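Local coordinates for arginyl-tRNA synthetase, putative (Plasmodium falciparum, PDB 5JLD), which probably catalyses the ATP-dependent attachment of L-arginine to its cognate tRNA, as a cytoplasmic class I aminoacyl-tRNA synthetase of the malaria parasite, at residues V35-A38 / H44-C47; E113-S118 / L570-K575; E258-Y263 / L270-E275; I302-E307 / I359-K364. All coordinates share one frame; numbering follows the deposited sequence.

Contact 1 of 4, residues V35-A38 / H44-C47; sequences VTYA and HYQC
Tyr37 and Tyr45 reach out side by side, and both hydroxyls end on a single carboxylate oxygen, OD2 of Asp524, where two hydrogen bonds meet. Both have CG anti to the carbonyl carbon (chi1 near -70°), and although their CB bonds diverge the rings end up next to each other. The rings are close but neither stacked nor edge-to-face: their centroids are 5.2 Å apart and their planes make 54°. Tyr37 CE1 comes to 3.4 Å from Tyr45 CE2, while Tyr37 CD1 lies over a face of the Tyr45 ring, offset toward its rim. Val35 reaches the same ring from the other end of its strand, with CG1 3.7 Å from Tyr45 CD2.

Behind the rings, the backbone is that of an antiparallel beta hairpin. Thr36 and Gln46 form the hydrogen-bonded pair: Thr36 N to Gln46 O and Gln46 N to Thr36 O both measure 2.9 Å, the second bond being bent (137°). Ala38 N adds a bond of 3.0 Å to His44 O. On the face of Thr36 and Gln46, the extended Gln46 side chain brings OE1 to 3.7 Å from Ala38 CB, and its NE2 is bonded to Asn48.

Strand 35-37 is an outermost strand of a four-stranded antiparallel sheet. Strand 45-47 lies between it and strand 93-97, where a classic beta bulge sets His44 and Tyr45 together opposite Val95. Helix 10-25 packs on Tyr45 and Cys47, while Asp524, from helix 522-532, ties the hairpin of the N-terminal domain to the anticodon-binding part of the chain.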
loop_
_atom_site.group_PDB
_atom_site.type_symbol
_atom_site.label_atom_id
_atom_site.label_comp_id
_atom_site.label_asym_id
_atom_site.label_seq_id
_atom_site.Cartn_x
_atom_site.Cartn_y
_atom_site.Cartn_z
ATOM N N VAL A 35 14.532 10.780 -14.443
ATOM C CA VAL A 35 13.934 12.036 -14.063
ATOM C C VAL A 35 13.557 12.004 -12.586
ATOM O O VAL A 35 12.949 11.046 -12.103
ATOM C CB VAL A 35 12.706 12.332 -14.956
ATOM C CG1 VAL A 35 11.810 13.421 -14.347
ATOM C CG2 VAL A 35 13.187 12.721 -16.337
ATOM N N THR A 36 13.966 13.044 -11.873
ATOM C CA THR A 36 13.611 13.225 -10.472
ATOM C C THR A 36 12.970 14.585 -10.259
ATOM O O THR A 36 12.746 15.340 -11.204
ATOM C CB THR A 36 14.839 13.134 -9.534
ATOM O OG1 THR A 36 15.700 14.251 -9.777
ATOM C CG2 THR A 36 15.602 11.837 -9.732
ATOM N N TYR A 37 12.676 14.884 -9.003
ATOM C CA TYR A 37 12.155 16.180 -8.626
ATOM C C TYR A 37 13.335 17.065 -8.389
ATOM O O TYR A 37 14.384 16.606 -7.949
ATOM C CB TYR A 37 11.282 16.114 -7.368
ATOM C CG TYR A 37 10.027 15.303 -7.554
ATOM C CD1 TYR A 37 9.134 15.616 -8.563
ATOM C CD2 TYR A 37 9.725 14.231 -6.709
ATOM C CE1 TYR A 37 7.980 14.882 -8.752
ATOM C CE2 TYR A 37 8.564 13.497 -6.878
ATOM C CZ TYR A 37 7.699 13.830 -7.904
ATOM O OH TYR A 37 6.547 13.122 -8.099
ATOM N N ALA A 38 13.172 18.334 -8.718
ATOM C CA ALA A 38 14.196 19.315 -8.418
ATOM C C ALA A 38 13.880 19.899 -7.056
ATOM O O ALA A 38 12.768 19.722 -6.540
ATOM C CB ALA A 38 14.232 20.403 -9.480
ATOM N N HIS A 44 11.077 22.308 -10.895
ATOM C CA HIS A 44 10.035 21.327 -10.626
ATOM C C HIS A 44 10.578 19.912 -10.829
ATOM O O HIS A 44 10.527 19.071 -9.920
ATOM C CB HIS A 44 8.817 21.582 -11.517
ATOM C CG HIS A 44 8.158 22.905 -11.276
ATOM N ND1 HIS A 44 7.207 23.436 -12.121
ATOM C CD2 HIS A 44 8.305 23.805 -10.267
ATOM C CE1 HIS A 44 6.796 24.596 -11.648
ATOM N NE2 HIS A 44 7.444 24.840 -10.521
ATOM N N TYR A 45 11.096 19.652 -12.023
ATOM C CA TYR A 45 11.699 18.353 -12.302
ATOM C C TYR A 45 13.144 18.558 -12.730
ATOM O O TYR A 45 13.575 19.679 -13.000
ATOM C CB TYR A 45 10.916 17.594 -13.388
ATOM C CG TYR A 45 9.592 17.025 -12.922
ATOM C CD1 TYR A 45 8.479 17.837 -12.822
ATOM C CD2 TYR A 45 9.457 15.672 -12.593
ATOM C CE1 TYR A 45 7.265 17.347 -12.394
ATOM C CE2 TYR A 45 8.228 15.153 -12.172
ATOM C CZ TYR A 45 7.139 16.011 -12.076
ATOM O OH TYR A 45 5.914 15.562 -11.669
ATOM N N GLN A 46 13.875 17.458 -12.824
ATOM C CA GLN A 46 15.300 17.483 -13.047
ATOM C C GLN A 46 15.788 16.189 -13.695
ATOM O O GLN A 46 15.261 15.114 -13.410
ATOM C CB GLN A 46 16.001 17.698 -11.721
ATOM C CG GLN A 46 17.463 17.344 -11.688
ATOM C CD GLN A 46 18.074 17.794 -10.392
ATOM O OE1 GLN A 46 17.542 18.696 -9.736
ATOM N NE2 GLN A 46 19.170 17.149 -9.986
ATOM N N CYS A 47 16.782 16.297 -14.568
ATOM C CA CYS A 47 17.365 15.140 -15.227
ATOM C C CYS A 47 18.877 15.229 -15.149
ATOM O O CYS A 47 19.465 16.270 -15.453
ATOM C CB CYS A 47 16.903 15.043 -16.679
ATOM S SG CYS A 47 17.831 13.818 -17.646
#

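Contact 2 of 4, residues E113-S118 / L570-K575; sequences EKIDIS and LCSITK
Ile115 meets Ser572 and Ile573 through one methyl group, CD1, which rests on helix 564-584, in the helical bundle of the DALR anticodon-binding domain. The methyl sits where polar and apolar atoms adjoin: it is 3.3 Å from Ser572 OG, 3.4 Å from the backbone nitrogen Ile573 N and 3.8 Å from Ile573 CG1. The evidence is thus for van der Waals packing by a single side-chain end, in keeping with the modest 155 Å² buried between the two segments.

Ile115 gets there because its CB points toward the helix and the rest of the chain is extended, CD1 continuing away from CA (chi2 164°). Ser572 OG, anti to its own backbone nitrogen (chi1 -165°), lies on the flank of the helix that the methyl approaches.

One shell further out, Ile115 also touches Ser576, and Ile117 continues the line along the same helix onto Ser576, Leu577 and Leu580. Strand 114-115 pairs with strand 110-111 in a small antiparallel two-stranded sheet, and Asp116 is held by a backbone bond to Leu109. Behind the helix, Ile573 packs on helix 510-520, and Cys571 on helices 476-492 and 536-556.

The helix itself is reinforced at Thr574: its OG1 is bonded to Leu570 O at 2.8 Å and its backbone N to the same oxygen at 2.9 Å, from opposite faces of the carbonyl plane.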
loop_
_atom_site.group_PDB
_atom_site.type_symbol
_atom_site.label_atom_id
_atom_site.label_comp_id
_atom_site.label_asym_id
_atom_site.label_seq_id
_atom_site.Cartn_x
_atom_site.Cartn_y
_atom_site.Cartn_z
ATOM N N GLU A 113 -19.066 18.907 -14.884
ATOM C CA GLU A 113 -19.045 19.951 -13.894
ATOM C C GLU A 113 -18.554 19.512 -12.527
ATOM O O GLU A 113 -18.282 20.348 -11.691
ATOM C CB GLU A 113 -20.430 20.561 -13.762
ATOM N N LYS A 114 -18.446 18.218 -12.282
ATOM C CA LYS A 114 -17.962 17.767 -10.984
ATOM C C LYS A 114 -16.540 17.278 -11.097
ATOM O O LYS A 114 -16.111 16.876 -12.152
ATOM C CB LYS A 114 -18.853 16.673 -10.414
ATOM N N ILE A 115 -15.809 17.310 -10.001
ATOM C CA ILE A 115 -14.418 16.860 -10.042
ATOM C C ILE A 115 -14.262 15.336 -10.058
ATOM O O ILE A 115 -14.732 14.651 -9.156
ATOM C CB ILE A 115 -13.636 17.415 -8.850
ATOM C CG1 ILE A 115 -13.512 18.935 -8.985
ATOM C CG2 ILE A 115 -12.256 16.786 -8.779
ATOM C CD1 ILE A 115 -13.116 19.601 -7.714
ATOM N N ASP A 116 -13.584 14.815 -11.079
ATOM C CA ASP A 116 -13.319 13.384 -11.172
ATOM C C ASP A 116 -11.818 13.084 -11.317
ATOM O O ASP A 116 -11.253 13.201 -12.410
ATOM C CB ASP A 116 -14.089 12.775 -12.343
ATOM C CG ASP A 116 -13.889 11.263 -12.460
ATOM O OD1 ASP A 116 -13.637 10.607 -11.425
ATOM O OD2 ASP A 116 -13.991 10.730 -13.589
ATOM N N ILE A 117 -11.182 12.702 -10.212
ATOM C CA ILE A 117 -9.772 12.306 -10.216
ATOM C C ILE A 117 -9.614 10.829 -10.592
ATOM O O ILE A 117 -10.053 9.943 -9.858
ATOM C CB ILE A 117 -9.112 12.546 -8.842
ATOM C CG1 ILE A 117 -9.178 14.027 -8.462
ATOM C CG2 ILE A 117 -7.675 12.074 -8.857
ATOM C CD1 ILE A 117 -8.939 14.283 -6.988
ATOM N N SER A 118 -8.982 10.573 -11.733
ATOM C CA SER A 118 -8.895 9.224 -12.288
ATOM C C SER A 118 -7.528 8.995 -12.907
ATOM O O SER A 118 -6.897 9.930 -13.413
ATOM C CB SER A 118 -9.971 8.999 -13.346
ATOM O OG SER A 118 -11.176 9.640 -12.974
ATOM N N LEU A 570 -9.723 25.923 -6.716
ATOM C CA LEU A 570 -8.520 25.278 -6.185
ATOM C C LEU A 570 -8.823 24.565 -4.872
ATOM O O LEU A 570 -8.321 23.465 -4.611
ATOM C CB LEU A 570 -7.395 26.297 -5.968
ATOM C CG LEU A 570 -6.302 26.282 -7.034
ATOM C CD1 LEU A 570 -5.343 27.445 -6.852
ATOM C CD2 LEU A 570 -5.559 24.955 -7.021
ATOM N N CYS A 571 -9.634 25.214 -4.042
ATOM C CA CYS A 571 -10.041 24.626 -2.777
ATOM C C CYS A 571 -10.806 23.309 -3.014
ATOM O O CYS A 571 -10.602 22.333 -2.306
ATOM C CB CYS A 571 -10.894 25.613 -1.982
ATOM S SG CYS A 571 -9.990 27.015 -1.258
ATOM N N SER A 572 -11.671 23.298 -4.026
ATOM C CA SER A 572 -12.511 22.141 -4.350
ATOM C C SER A 572 -11.680 20.957 -4.829
ATOM O O SER A 572 -11.829 19.810 -4.347
ATOM C CB SER A 572 -13.538 22.534 -5.417
ATOM O OG SER A 572 -14.585 21.596 -5.531
ATOM N N ILE A 573 -10.793 21.236 -5.778
ATOM C CA ILE A 573 -9.867 20.205 -6.222
ATOM C C ILE A 573 -9.053 19.658 -5.053
ATOM O O ILE A 573 -8.949 18.437 -4.881
ATOM C CB ILE A 573 -8.916 20.728 -7.296
ATOM C CG1 ILE A 573 -9.724 21.220 -8.506
ATOM C CG2 ILE A 573 -7.918 19.635 -7.675
ATOM C CD1 ILE A 573 -8.876 21.857 -9.617
ATOM N N THR A 574 -8.503 20.562 -4.236
ATOM C CA THR A 574 -7.685 20.128 -3.108
ATOM C C THR A 574 -8.467 19.239 -2.145
ATOM O O THR A 574 -7.953 18.230 -1.694
ATOM C CB THR A 574 -7.115 21.311 -2.327
ATOM O OG1 THR A 574 -6.282 22.089 -3.197
ATOM C CG2 THR A 574 -6.283 20.814 -1.127
ATOM N N LYS A 575 -9.704 19.629 -1.841
ATOM C CA LYS A 575 -10.602 18.823 -1.018
ATOM C C LYS A 575 -10.793 17.425 -1.597
ATOM O O LYS A 575 -10.539 16.435 -0.913
ATOM C CB LYS A 575 -11.962 19.506 -0.873
ATOM C CG LYS A 575 -12.945 18.753 0.010
ATOM C CD LYS A 575 -14.054 19.683 0.475
ATOM C CE LYS A 575 -15.311 19.540 -0.357
ATOM N NZ LYS A 575 -16.158 18.429 0.157
#

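Contact 3 of 4, residues E258-Y263 / L270-E275; sequences EFDKLY and LEYVGE
The hydroxyl of Tyr272 donates a hydrogen bond to Asp260, OH to OD1 measuring 2.5 Å, and this is the tight part of the contact. The carboxylate meets the phenol at the ring edge, from the opposite direction, with the two planes only 19° apart. Around the hydroxyl oxygen the helix presents carbon: Phe259 CB is 3.4 Å from Tyr272 OH, and Tyr263 CE2 is 3.7 Å from it, the oxygen lying near the plane of the Tyr263 ring.

The packing of Leu270 is looser. Its CD1 stands over a face of the Tyr263 ring, 4.1 Å from the centroid and 13° off the normal, a CH-pi contact. Phe259 and Tyr263 are buried, whereas Asp260, Leu270 and Tyr272 retain some exposure. The polar tip of Tyr263 is held elsewhere, by Ser139 and Asn176.

Helix 242-265 is thereby docked on strand 271-272, an outermost strand of the five-stranded parallel sheet of the class I nucleotide-binding fold. The Asp260–Tyr272 distance is unusually short, its exact value is doubtful, and it supports no claim about strength. The donor direction and near-coplanar groups are consistent with a phenol-to-carboxylate bond, which the carboxylate's negative charge would probably favour.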
loop_
_atom_site.group_PDB
_atom_site.type_symbol
_atom_site.label_atom_id
_atom_site.label_comp_id
_atom_site.label_asym_id
_atom_site.label_seq_id
_atom_site.Cartn_x
_atom_site.Cartn_y
_atom_site.Cartn_z
ATOM N N GLU A 258 -13.791 -13.821 16.223
ATOM C CA GLU A 258 -12.965 -12.876 16.991
ATOM C C GLU A 258 -12.155 -11.941 16.065
ATOM O O GLU A 258 -12.133 -10.719 16.248
ATOM C CB GLU A 258 -12.029 -13.628 17.936
ATOM C CG GLU A 258 -11.800 -12.917 19.259
ATOM C CD GLU A 258 -13.054 -12.888 20.121
ATOM O OE1 GLU A 258 -13.728 -13.937 20.236
ATOM O OE2 GLU A 258 -13.374 -11.817 20.679
ATOM N N PHE A 259 -11.507 -12.521 15.064
ATOM C CA PHE A 259 -10.740 -11.762 14.091
ATOM C C PHE A 259 -11.642 -10.758 13.356
ATOM O O PHE A 259 -11.240 -9.603 13.089
ATOM C CB PHE A 259 -10.052 -12.702 13.085
ATOM C CG PHE A 259 -9.086 -13.696 13.713
ATOM C CD1 PHE A 259 -8.560 -13.484 14.984
ATOM C CD2 PHE A 259 -8.712 -14.847 13.024
ATOM C CE1 PHE A 259 -7.679 -14.399 15.560
ATOM C CE2 PHE A 259 -7.824 -15.771 13.586
ATOM C CZ PHE A 259 -7.306 -15.544 14.858
ATOM N N ASP A 260 -12.865 -11.191 13.053
ATOM C CA ASP A 260 -13.782 -10.378 12.255
ATOM C C ASP A 260 -14.231 -9.135 13.011
ATOM O O ASP A 260 -14.419 -8.082 12.396
ATOM C CB ASP A 260 -15.007 -11.184 11.813
ATOM C CG ASP A 260 -14.686 -12.180 10.698
ATOM O OD1 ASP A 260 -13.495 -12.324 10.344
ATOM O OD2 ASP A 260 -15.623 -12.839 10.192
ATOM N N LYS A 261 -14.410 -9.246 14.328
ATOM C CA LYS A 261 -14.677 -8.019 15.091
ATOM C C LYS A 261 -13.618 -6.921 14.802
ATOM O O LYS A 261 -13.949 -5.758 14.474
ATOM C CB LYS A 261 -14.730 -8.321 16.588
ATOM C CG LYS A 261 -15.907 -9.198 17.008
ATOM C CD LYS A 261 -15.642 -9.871 18.350
ATOM C CE LYS A 261 -16.932 -10.281 19.070
ATOM N NZ LYS A 261 -18.066 -10.568 18.139
ATOM N N LEU A 262 -12.349 -7.305 14.900
ATOM C CA LEU A 262 -11.257 -6.393 14.613
ATOM C C LEU A 262 -11.326 -5.873 13.167
ATOM O O LEU A 262 -11.268 -4.652 12.919
ATOM C CB LEU A 262 -9.909 -7.065 14.848
ATOM C CG LEU A 262 -8.703 -6.195 14.474
ATOM C CD1 LEU A 262 -8.606 -4.977 15.403
ATOM C CD2 LEU A 262 -7.415 -6.992 14.480
ATOM N N TYR A 263 -11.451 -6.799 12.218
ATOM C CA TYR A 263 -11.433 -6.415 10.810
ATOM C C TYR A 263 -12.527 -5.395 10.516
ATOM O O TYR A 263 -12.282 -4.402 9.822
ATOM C CB TYR A 263 -11.583 -7.636 9.900
ATOM C CG TYR A 263 -10.355 -8.535 9.880
ATOM C CD1 TYR A 263 -9.063 -8.002 9.741
ATOM C CD2 TYR A 263 -10.485 -9.916 10.025
ATOM C CE1 TYR A 263 -7.941 -8.831 9.734
ATOM C CE2 TYR A 263 -9.378 -10.752 10.015
ATOM C CZ TYR A 263 -8.114 -10.214 9.874
ATOM O OH TYR A 263 -7.038 -11.064 9.879
ATOM N N LEU A 270 -11.443 -8.913 3.784
ATOM C CA LEU A 270 -10.583 -9.884 3.120
ATOM C C LEU A 270 -11.042 -11.320 3.299
ATOM O O LEU A 270 -11.725 -11.661 4.263
ATOM C CB LEU A 270 -9.133 -9.731 3.583
ATOM C CG LEU A 270 -8.823 -9.514 5.068
ATOM C CD1 LEU A 270 -9.116 -10.606 5.948
ATOM C CD2 LEU A 270 -7.312 -9.319 5.115
ATOM N N GLU A 271 -10.654 -12.154 2.347
ATOM C CA GLU A 271 -11.212 -13.492 2.224
ATOM C C GLU A 271 -10.340 -14.535 2.902
ATOM O O GLU A 271 -9.180 -14.708 2.531
ATOM C CB GLU A 271 -11.389 -13.855 0.741
ATOM C CG GLU A 271 -11.747 -15.334 0.539
ATOM C CD GLU A 271 -11.892 -15.742 -0.920
ATOM O OE1 GLU A 271 -11.399 -15.011 -1.806
ATOM O OE2 GLU A 271 -12.501 -16.809 -1.175
ATOM N N TYR A 272 -10.893 -15.238 3.891
ATOM C CA TYR A 272 -10.187 -16.379 4.478
ATOM C C TYR A 272 -9.861 -17.427 3.418
ATOM O O TYR A 272 -10.759 -17.989 2.804
ATOM C CB TYR A 272 -11.007 -17.038 5.601
ATOM C CG TYR A 272 -11.143 -16.182 6.826
ATOM C CD1 TYR A 272 -10.026 -15.869 7.602
ATOM C CD2 TYR A 272 -12.379 -15.663 7.206
ATOM C CE1 TYR A 272 -10.135 -15.079 8.729
ATOM C CE2 TYR A 272 -12.498 -14.854 8.331
ATOM C CZ TYR A 272 -11.372 -14.580 9.096
ATOM O OH TYR A 272 -11.477 -13.793 10.223
ATOM N N VAL A 273 -8.574 -17.666 3.202
ATOM C CA VAL A 273 -8.101 -18.795 2.408
ATOM C C VAL A 273 -6.962 -19.443 3.194
ATOM O O VAL A 273 -5.791 -19.164 2.964
ATOM C CB VAL A 273 -7.624 -18.364 0.995
ATOM C CG1 VAL A 273 -7.234 -19.579 0.179
ATOM C CG2 VAL A 273 -8.713 -17.571 0.269
ATOM N N GLY A 274 -7.313 -20.288 4.153
ATOM C CA GLY A 274 -6.327 -20.809 5.087
ATOM C C GLY A 274 -5.362 -21.815 4.496
ATOM O O GLY A 274 -5.487 -22.202 3.336
ATOM N N GLU A 275 -4.388 -22.228 5.299
ATOM C CA GLU A 275 -3.532 -23.357 4.955
ATOM C C GLU A 275 -4.361 -24.607 4.590
ATOM O O GLU A 275 -4.050 -25.307 3.626
ATOM C CB GLU A 275 -2.586 -23.670 6.124
ATOM C CG GLU A 275 -1.556 -22.568 6.369
ATOM C CD GLU A 275 -0.829 -22.690 7.701
ATOM O OE1 GLU A 275 -1.301 -23.429 8.599
ATOM O OE2 GLU A 275 0.211 -22.009 7.852
#

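Contact 4 of 4, residues I302-E307 / I359-K364; sequences ICYQSE and IFDLIK
Tyr304 is the first residue of 302-307 to meet the helix, and it touches both Asp361 and Leu362. With CG anti to the backbone nitrogen (chi1 172°), its ring projects to the helix, where Leu362 CD1 lies over one face, 3.8 Å from the centroid and 18° off the normal. The hydroxyl then reaches past the leucine: Tyr304 OH donates to Asp361 OD2 at 2.6 Å, that oxygen lying in the ring plane at its edge.

Gln305 turns from the helix, and its NE2 bonds to Ser306 O at 3.0 Å, nearly straight (172°), and to Lys310 O. Ser306 comes back to the helix: its backbone N lies over the other face of the Tyr304 ring, and Ser306 OG donates to Asp361 OD2 at 2.8 Å. The two hydroxyls reach OD2 from opposite faces of the carboxylate plane, so this oxygen is held between them. Ser306 OG also bonds to Asn308 N, and Tyr304 OH to Lys365 NZ, whose ion pair with Asp361 is long and weak.

The contact is structural packing that joins a small antiparallel sheet to a helix of the class I catalytic domain. Strand 301-304 is the middle one of three, between 296-298 and 313-316. Helix 353-364 packs against the sheet, through Leu362 on Tyr304 and Ile359 on Leu313. From the helix, Ile359 and Ile363 continue onto Leu332 of helix 326-337.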
loop_
_atom_site.group_PDB
_atom_site.type_symbol
_atom_site.label_atom_id
_atom_site.label_comp_id
_atom_site.label_asym_id
_atom_site.label_seq_id
_atom_site.Cartn_x
_atom_site.Cartn_y
_atom_site.Cartn_z
ATOM N N ILE A 302 12.884 -34.485 0.786
ATOM C CA ILE A 302 12.926 -33.907 -0.554
ATOM C C ILE A 302 12.777 -32.398 -0.454
ATOM O O ILE A 302 11.794 -31.874 0.091
ATOM C CB ILE A 302 11.819 -34.476 -1.488
ATOM C CG1 ILE A 302 11.996 -35.979 -1.695
ATOM C CG2 ILE A 302 11.822 -33.779 -2.819
ATOM C CD1 ILE A 302 11.101 -36.801 -0.827
ATOM N N CYS A 303 13.760 -31.703 -1.005
ATOM C CA CYS A 303 13.859 -30.259 -0.867
ATOM C C CYS A 303 14.095 -29.560 -2.187
ATOM O O CYS A 303 14.403 -30.199 -3.189
ATOM C CB CYS A 303 14.994 -29.905 0.094
ATOM S SG CYS A 303 14.860 -30.701 1.694
ATOM N N TYR A 304 13.929 -28.242 -2.178
ATOM C CA TYR A 304 14.454 -27.399 -3.249
ATOM C C TYR A 304 15.650 -26.615 -2.737
ATOM O O TYR A 304 15.522 -25.780 -1.834
ATOM C CB TYR A 304 13.407 -26.427 -3.777
ATOM C CG TYR A 304 13.977 -25.419 -4.761
ATOM C CD1 TYR A 304 14.419 -25.822 -6.023
ATOM C CD2 TYR A 304 14.074 -24.071 -4.432
ATOM C CE1 TYR A 304 14.940 -24.917 -6.922
ATOM C CE2 TYR A 304 14.590 -23.151 -5.335
ATOM C CZ TYR A 304 15.024 -23.584 -6.574
ATOM O OH TYR A 304 15.540 -22.685 -7.463
ATOM N N GLN A 305 16.811 -26.894 -3.313
ATOM C CA GLN A 305 18.012 -26.124 -3.033
ATOM C C GLN A 305 18.232 -25.083 -4.118
ATOM O O GLN A 305 18.540 -25.425 -5.260
ATOM C CB GLN A 305 19.233 -27.031 -2.942
ATOM C CG GLN A 305 20.520 -26.268 -2.648
ATOM C CD GLN A 305 20.528 -25.658 -1.254
ATOM O OE1 GLN A 305 20.468 -26.381 -0.251
ATOM N NE2 GLN A 305 20.608 -24.324 -1.180
ATOM N N SER A 306 18.060 -23.813 -3.773
ATOM C CA SER A 306 18.390 -22.764 -4.717
ATOM C C SER A 306 19.903 -22.594 -4.802
ATOM O O SER A 306 20.644 -22.894 -3.848
ATOM C CB SER A 306 17.738 -21.446 -4.326
ATOM O OG SER A 306 18.184 -20.411 -5.181
ATOM N N GLU A 307 20.341 -22.135 -5.967
ATOM C CA GLU A 307 21.721 -21.737 -6.224
ATOM C C GLU A 307 22.018 -20.392 -5.565
ATOM O O GLU A 307 23.167 -20.080 -5.244
ATOM C CB GLU A 307 21.945 -21.637 -7.729
ATOM C CG GLU A 307 20.649 -21.276 -8.455
ATOM C CD GLU A 307 20.803 -21.167 -9.954
ATOM O OE1 GLU A 307 21.744 -21.780 -10.503
ATOM O OE2 GLU A 307 19.967 -20.479 -10.582
ATOM N N ILE A 359 11.082 -18.836 -2.481
ATOM C CA ILE A 359 9.923 -19.427 -3.131
ATOM C C ILE A 359 9.829 -18.907 -4.564
ATOM O O ILE A 359 9.574 -19.691 -5.495
ATOM C CB ILE A 359 8.631 -19.149 -2.343
ATOM C CG1 ILE A 359 8.613 -20.033 -1.085
ATOM C CG2 ILE A 359 7.381 -19.444 -3.207
ATOM C CD1 ILE A 359 7.715 -19.534 0.007
ATOM N N PHE A 360 10.104 -17.611 -4.758
ATOM C CA PHE A 360 9.876 -17.017 -6.080
ATOM C C PHE A 360 10.852 -17.656 -7.063
ATOM O O PHE A 360 10.473 -18.073 -8.162
ATOM C CB PHE A 360 10.056 -15.500 -6.051
ATOM C CG PHE A 360 9.054 -14.777 -5.192
ATOM C CD1 PHE A 360 7.879 -15.408 -4.767
ATOM C CD2 PHE A 360 9.288 -13.457 -4.809
ATOM C CE1 PHE A 360 6.962 -14.738 -3.963
ATOM C CE2 PHE A 360 8.371 -12.770 -4.014
ATOM C CZ PHE A 360 7.203 -13.408 -3.593
ATOM N N ASP A 361 12.108 -17.750 -6.623
ATOM C CA ASP A 361 13.153 -18.437 -7.369
ATOM C C ASP A 361 12.726 -19.854 -7.809
ATOM O O ASP A 361 13.032 -20.274 -8.927
ATOM C CB ASP A 361 14.436 -18.492 -6.527
ATOM C CG ASP A 361 15.613 -19.078 -7.287
ATOM O OD1 ASP A 361 16.128 -18.410 -8.210
ATOM O OD2 ASP A 361 16.025 -20.215 -6.959
ATOM N N LEU A 362 12.007 -20.586 -6.960
ATOM C CA LEU A 362 11.561 -21.924 -7.391
ATOM C C LEU A 362 10.467 -21.802 -8.446
ATOM O O LEU A 362 10.486 -22.491 -9.480
ATOM C CB LEU A 362 11.059 -22.757 -6.208
ATOM C CG LEU A 362 10.288 -24.042 -6.557
ATOM C CD1 LEU A 362 11.151 -25.041 -7.349
ATOM C CD2 LEU A 362 9.707 -24.691 -5.291
ATOM N N ILE A 363 9.534 -20.887 -8.202
ATOM C CA ILE A 363 8.325 -20.805 -9.018
ATOM C C ILE A 363 8.678 -20.306 -10.431
ATOM O O ILE A 363 8.041 -20.665 -11.430
ATOM C CB ILE A 363 7.273 -19.882 -8.347
ATOM C CG1 ILE A 363 6.190 -20.700 -7.617
ATOM C CG2 ILE A 363 6.623 -18.961 -9.363
ATOM C CD1 ILE A 363 6.702 -21.737 -6.611
ATOM N N LYS A 364 9.722 -19.489 -10.502
ATOM C CA LYS A 364 10.183 -18.945 -11.764
ATOM C C LYS A 364 10.816 -20.047 -12.627
ATOM O O LYS A 364 10.917 -19.911 -13.845
ATOM C CB LYS A 364 11.173 -17.811 -11.486
ATOM C CG LYS A 364 10.692 -16.415 -11.868
ATOM C CD LYS A 364 9.178 -16.254 -11.876
ATOM C CE LYS A 364 8.815 -14.822 -12.267
ATOM N NZ LYS A 364 7.424 -14.598 -12.784
#

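The four contacts sit in separate parts of the chain, and none touches another. Contacts 3 and 4 both belong to the catalytic range and have the smallest atom-to-atom gap, about 11 Å, although their centres are about 30 Å apart. Contact 3 lies on the parallel sheet of the nucleotide-binding fold, contact 4 on a three-stranded sheet inserted in sequence within it. Contact 2 joins the short hairpin of strands 110-111 and 114-115 to the anticodon-binding helices; contacts 3 and 4 are nested in its long loop. Contact 1 lies in the N-terminal domain, about 26 Å from contact 2 and about 43 Å from contact 3, centre to centre, on the opposite side of the chain's centre from the latter.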